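Local atomic coordinates of leucine aminopeptidase 1, chloroplastic (Solanum lycopersicum, PDB entry 4KSI), a protein that removes N-terminal amino acids, preferably leucine, from peptides as a magnesium-dependent homohexameric aminopeptidase, regulates wound signalling and has a role in insect defence in tomato. Residues A296-G301 with E405-L410; Y309-G314 with N358-E363. All coordinates share one frame; numbering follows the deposited sequence. Where two conformers were deposited one is given.

Contact 1. Residues A296-G301 with E405-L410; sequences ALVGKG and EKIIDL. With MG (magnesium ion), chain C.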
loop_
_atom_site.group_PDB
_atom_site.type_symbol
_atom_site.label_atom_id
_atom_site.label_comp_id
_atom_site.label_asym_id
_atom_site.label_seq_id
_atom_site.Cartn_x
_atom_site.Cartn_y
_atom_site.Cartn_z
ATOM N N ALA A 296 39.674 16.099 9.238
ATOM C CA ALA A 296 38.602 15.543 10.100
ATOM C C ALA A 296 37.876 14.380 9.423
ATOM O O ALA A 296 37.724 14.396 8.201
ATOM C CB ALA A 296 37.618 16.626 10.501
ATOM N N LEU A 297 37.522 13.366 10.215
ATOM C CA LEU A 297 36.706 12.216 9.802
ATOM C C LEU A 297 35.467 12.304 10.666
ATOM O O LEU A 297 35.555 12.220 11.909
ATOM C CB LEU A 297 37.458 10.875 10.075
ATOM C CG LEU A 297 38.816 10.778 9.355
ATOM C CD1 LEU A 297 39.527 9.469 9.727
ATOM C CD2 LEU A 297 38.567 10.848 7.819
ATOM N N VAL A 298 34.328 12.557 10.024
ATOM C CA VAL A 298 33.040 12.752 10.697
ATOM C C VAL A 298 32.117 11.568 10.375
ATOM O O VAL A 298 31.965 11.200 9.202
ATOM C CB VAL A 298 32.426 14.091 10.245
ATOM C CG1 VAL A 298 31.032 14.256 10.802
ATOM C CG2 VAL A 298 33.328 15.278 10.664
ATOM N N GLY A 299 31.589 10.892 11.399
ATOM C CA GLY A 299 30.772 9.694 11.159
ATOM C C GLY A 299 29.373 9.911 11.734
ATOM O O GLY A 299 29.238 10.436 12.846
ATOM N N LYS A 300 28.340 9.529 10.982
ATOM C CA LYS A 300 26.993 9.592 11.453
ATOM C C LYS A 300 26.856 8.534 12.536
ATOM O O LYS A 300 27.177 7.358 12.316
ATOM C CB LYS A 300 26.028 9.271 10.305
ATOM C CG LYS A 300 24.579 9.203 10.776
ATOM C CD LYS A 300 23.640 8.778 9.643
ATOM C CE LYS A 300 22.266 8.443 10.204
ATOM N NZ LYS A 300 21.368 8.007 9.099
ATOM N N GLY A 301 26.376 8.942 13.707
ATOM C CA GLY A 301 26.365 8.045 14.835
ATOM C C GLY A 301 24.975 7.874 15.446
ATOM O O GLY A 301 24.777 8.060 16.662
ATOM N N GLU A 405 41.749 21.358 7.367
ATOM C CA GLU A 405 41.872 21.710 5.942
ATOM C C GLU A 405 40.921 20.867 5.060
ATOM O O GLU A 405 40.470 21.325 3.997
ATOM C CB GLU A 405 43.339 21.500 5.466
ATOM C CG GLU A 405 43.697 22.021 4.080
ATOM C CD GLU A 405 45.076 21.546 3.614
ATOM O OE1 GLU A 405 45.940 21.363 4.473
ATOM O OE2 GLU A 405 45.308 21.377 2.392
ATOM N N LYS A 406 40.635 19.628 5.487
ATOM C CA LYS A 406 39.865 18.660 4.691
ATOM C C LYS A 406 39.010 17.813 5.606
ATOM O O LYS A 406 39.465 17.425 6.694
ATOM C CB LYS A 406 40.807 17.711 3.913
ATOM C CG LYS A 406 41.809 18.407 2.982
ATOM C CD LYS A 406 42.618 17.381 2.190
ATOM C CE LYS A 406 43.850 18.053 1.570
ATOM N NZ LYS A 406 44.557 17.060 0.697
ATOM N N ILE A 407 37.809 17.476 5.155
ATOM C CA ILE A 407 36.886 16.684 5.939
ATOM C C ILE A 407 36.350 15.567 5.066
ATOM O O ILE A 407 35.962 15.808 3.906
ATOM C CB ILE A 407 35.650 17.515 6.378
ATOM C CG1 ILE A 407 36.042 18.713 7.248
ATOM C CG2 ILE A 407 34.613 16.625 7.124
ATOM C CD1 ILE A 407 34.846 19.610 7.590
ATOM N N ILE A 408 36.231 14.366 5.644
ATOM C CA ILE A 408 35.423 13.343 5.009
ATOM C C ILE A 408 34.364 12.972 6.027
ATOM O O ILE A 408 34.672 12.665 7.223
ATOM C CB ILE A 408 36.243 12.073 4.597
ATOM C CG1 ILE A 408 37.207 12.442 3.445
ATOM C CG2 ILE A 408 35.317 10.973 4.151
ATOM C CD1 ILE A 408 38.213 11.336 3.182
ATOM N N ASP A 409 33.117 12.960 5.572
ATOM C CA ASP A 409 32.099 12.359 6.400
ATOM C C ASP A 409 31.620 11.015 5.849
ATOM O O ASP A 409 31.509 10.821 4.626
ATOM C CB ASP A 409 30.935 13.340 6.702
ATOM C CG ASP A 409 29.871 13.400 5.593
ATOM O OD1 ASP A 409 29.004 12.448 5.423
ATOM O OD2 ASP A 409 29.852 14.426 4.892
ATOM N N LEU A 410 31.290 10.089 6.754
ATOM C CA LEU A 410 30.706 8.830 6.325
ATOM C C LEU A 410 29.366 8.743 7.022
ATOM O O LEU A 410 29.274 8.948 8.262
ATOM C CB LEU A 410 31.578 7.653 6.746
ATOM C CG LEU A 410 32.534 7.137 5.633
ATOM C CD1 LEU A 410 33.545 8.191 5.243
ATOM C CD2 LEU A 410 33.273 5.829 5.997
HETATM MG MG MG C . 19.317 7.538 10.023
HETATM O O HOH W 1 17.702 7.828 8.158
#
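V298 overlaps I407 obliquely, its CG2 lying 4.0 Å from I407 CG2. V298 CG1 stands anti to the backbone N (chi1 174°), which leaves CG2 as the branch that meets the isoleucine. On the same face A296 CB rests against I407 CG1, and V298 CB packs on D409 CB at 3.9 Å. The other face carries L297 and I408, whose side chains run alongside each other, CD2 of L297 against CB of I408.

Five backbone hydrogen bonds in parallel register hold the strands, from A296 N to K406 O at one end to K300 N to L410 O (2.9 Å) at the other. The segment axes cross at -19°, the usual parallel-strand twist. The extended K300 side chain runs out of the sheet, and its NZ binds magnesium at 2.3 Å, as do a water, D325 and E387, with D305 also at the site. The D409 carboxylate turns away from V298 and is held by H499 and W497.

Both strands lie buried in the central sheet of the catalytic domain, 293-302 flanked by 347-358 and 406-411 by 496-501. Helix 388-401 covers the V298-I407 face, while helices 327-342 and 519-528 cover L297 on the other.

Contact 2. Residues Y309-G314 with N358-E363; sequences YNLKVG and NMISAE
Y309 and I360 join two irregular loops of the M17 catalytic domain, one following strand 304-305, the other strand 347-358, at an interface between subunits. The tight part centres on the Y309 ring. I360 CG2 sits over one face, 4.3 Å from the ring centroid and 22° off the normal, a CH-pi contact displaced toward the rim at CZ and CE1. I360 CG2 is anti to its own backbone N, while CG1 lies beside that N and carries CD1 to L311, where it meets L311 CD1 at 4.0 Å, the side chains crossing at about a right angle.

The contact loosens after L311 on one segment and after A362 on the other. K312 to G314 make no contact with 358-363, and G314 is exposed; K312 NZ forms a salt bridge with D385, a ligand of the second magnesium, consistent with its predicted active-site role. E363, partly exposed, likewise touches nothing on 309-314, although its backbone N closes an ST turn on S361 OG, which is also hydrogen-bonded to A271 O.

Neighbouring subunits cover the packed part: L311 packs against L311 of a second and a third subunit, and Y309 OH also hydrogen-bonds to the backbone N of I360 of the second. Within the chain, Y309 OH donates to S361 O over 2.8 Å from above the carbonyl plane, 59° out of it, with a C=O...donor angle of 121°.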
loop_
_atom_site.group_PDB
_atom_site.type_symbol
_atom_site.label_atom_id
_atom_site.label_comp_id
_atom_site.label_asym_id
_atom_site.label_seq_id
_atom_site.Cartn_x
_atom_site.Cartn_y
_atom_site.Cartn_z
ATOM N N TYR A 309 8.852 10.481 14.757
ATOM C CA TYR A 309 7.419 10.528 14.365
ATOM C C TYR A 309 7.132 10.085 12.898
ATOM O O TYR A 309 6.050 9.539 12.608
ATOM C CB TYR A 309 6.759 11.886 14.679
ATOM C CG TYR A 309 6.347 11.930 16.162
ATOM C CD1 TYR A 309 5.141 11.320 16.594
ATOM C CD2 TYR A 309 7.187 12.501 17.122
ATOM C CE1 TYR A 309 4.774 11.306 17.962
ATOM C CE2 TYR A 309 6.822 12.512 18.478
ATOM C CZ TYR A 309 5.616 11.901 18.897
ATOM O OH TYR A 309 5.287 11.895 20.244
ATOM N N ASN A 310 8.098 10.300 12.004
ATOM C CA ASN A 310 8.031 9.710 10.679
ATOM C C ASN A 310 8.563 8.267 10.798
ATOM O O ASN A 310 9.579 7.879 10.173
ATOM C CB ASN A 310 8.871 10.546 9.702
ATOM C CG ASN A 310 8.122 11.808 9.209
ATOM O OD1 ASN A 310 7.182 11.733 8.344
ATOM N ND2 ASN A 310 8.522 12.941 9.706
ATOM N N LEU A 311 7.892 7.476 11.613
ATOM C CA LEU A 311 8.282 6.093 11.898
ATOM C C LEU A 311 8.540 5.278 10.586
ATOM O O LEU A 311 7.720 5.331 9.618
ATOM C CB LEU A 311 7.097 5.423 12.645
ATOM C CG LEU A 311 7.364 3.990 13.149
ATOM C CD1 LEU A 311 8.582 3.860 14.107
ATOM C CD2 LEU A 311 6.059 3.519 13.797
ATOM N N LYS A 312 9.624 4.508 10.589
ATOM C CA LYS A 312 9.893 3.531 9.519
ATOM C C LYS A 312 8.836 2.428 9.485
ATOM O O LYS A 312 8.705 1.648 10.436
ATOM C CB LYS A 312 11.287 2.942 9.765
ATOM C CG LYS A 312 12.418 3.927 9.495
ATOM C CD LYS A 312 13.776 3.322 9.860
ATOM C CE LYS A 312 14.918 4.351 9.709
ATOM N NZ LYS A 312 14.931 4.823 8.260
ATOM N N VAL A 313 8.001 2.418 8.465
ATOM C CA VAL A 313 6.889 1.444 8.346
ATOM C C VAL A 313 6.925 0.770 6.962
ATOM O O VAL A 313 7.590 1.258 6.054
ATOM C CB VAL A 313 5.487 2.109 8.551
ATOM C CG1 VAL A 313 5.358 2.617 9.954
ATOM C CG2 VAL A 313 5.245 3.209 7.493
ATOM N N GLY A 314 6.175 -0.318 6.771
ATOM C CA GLY A 314 6.325 -1.127 5.514
ATOM C C GLY A 314 7.190 -2.378 5.701
ATOM O O GLY A 314 8.083 -2.438 6.601
ATOM N N ASN A 358 17.324 7.894 17.596
ATOM C CA ASN A 358 16.202 8.681 17.077
ATOM C C ASN A 358 14.929 7.905 17.474
ATOM O O ASN A 358 14.607 6.872 16.855
ATOM C CB ASN A 358 16.302 8.793 15.531
ATOM C CG ASN A 358 15.229 9.754 14.904
ATOM O OD1 ASN A 358 14.735 10.660 15.570
ATOM N ND2 ASN A 358 14.919 9.582 13.604
ATOM N N MET A 359 14.284 8.343 18.552
ATOM C CA MET A 359 13.172 7.613 19.187
ATOM C C MET A 359 11.815 8.339 19.093
ATOM O O MET A 359 11.688 9.385 18.455
ATOM C CB MET A 359 13.550 7.352 20.657
ATOM C CG MET A 359 14.841 6.544 20.768
ATOM S SD MET A 359 14.649 4.809 20.193
ATOM C CE MET A 359 14.139 4.070 21.767
ATOM N N ILE A 360 10.785 7.778 19.730
ATOM C CA ILE A 360 9.518 8.448 19.783
ATOM C C ILE A 360 9.157 8.618 21.233
ATOM O O ILE A 360 9.212 7.655 21.997
ATOM C CB ILE A 360 8.428 7.622 19.080
ATOM C CG1 ILE A 360 8.682 7.556 17.552
ATOM C CG2 ILE A 360 7.033 8.199 19.363
ATOM C CD1 ILE A 360 7.696 6.627 16.803
ATOM N N SER A 361 8.837 9.845 21.633
ATOM C CA SER A 361 8.247 10.114 22.956
ATOM C C SER A 361 7.560 11.467 22.945
ATOM O O SER A 361 7.477 12.140 21.912
ATOM C CB SER A 361 9.305 10.073 24.079
ATOM O OG SER A 361 10.180 11.192 23.934
ATOM N N ALA A 362 7.069 11.842 24.112
ATOM C CA ALA A 362 6.381 13.117 24.325
ATOM C C ALA A 362 7.395 14.270 24.149
ATOM O O ALA A 362 7.007 15.386 23.758
ATOM C CB ALA A 362 5.798 13.136 25.757
ATOM N N GLU A 363 8.685 13.974 24.360
ATOM C CA GLU A 363 9.761 14.982 24.279
ATOM C C GLU A 363 10.326 15.118 22.871
ATOM O O GLU A 363 11.224 15.943 22.636
ATOM C CB GLU A 363 10.951 14.689 25.262
ATOM C CG GLU A 363 10.631 14.826 26.762
ATOM C CD GLU A 363 9.997 13.583 27.409
ATOM O OE1 GLU A 363 9.523 12.635 26.706
ATOM O OE2 GLU A 363 9.998 13.523 28.670
#

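How the contacts relate
Both contacts are buried, but by different means. The centre of contact 1 lies about 14 Å, that of contact 2 about 28 Å, from the centre of the chain; the first is enclosed by helices of its own chain and touched by no other subunit, the second covered partly by neighbouring subunits. Regular backbone pairing dominates contact 1, whereas contact 2 relies on a tyrosine ring, aliphatic branches and one hydroxyl-to-carbonyl bond. Strand 293-302, which holds 296-301, pairs in parallel with strand 347-358, which ends at N358 and runs on into contact 2. Both also border the dimetal site: contact 1 through K300, contact 2 through segment neighbours, N358 to D305 and K312 to D385.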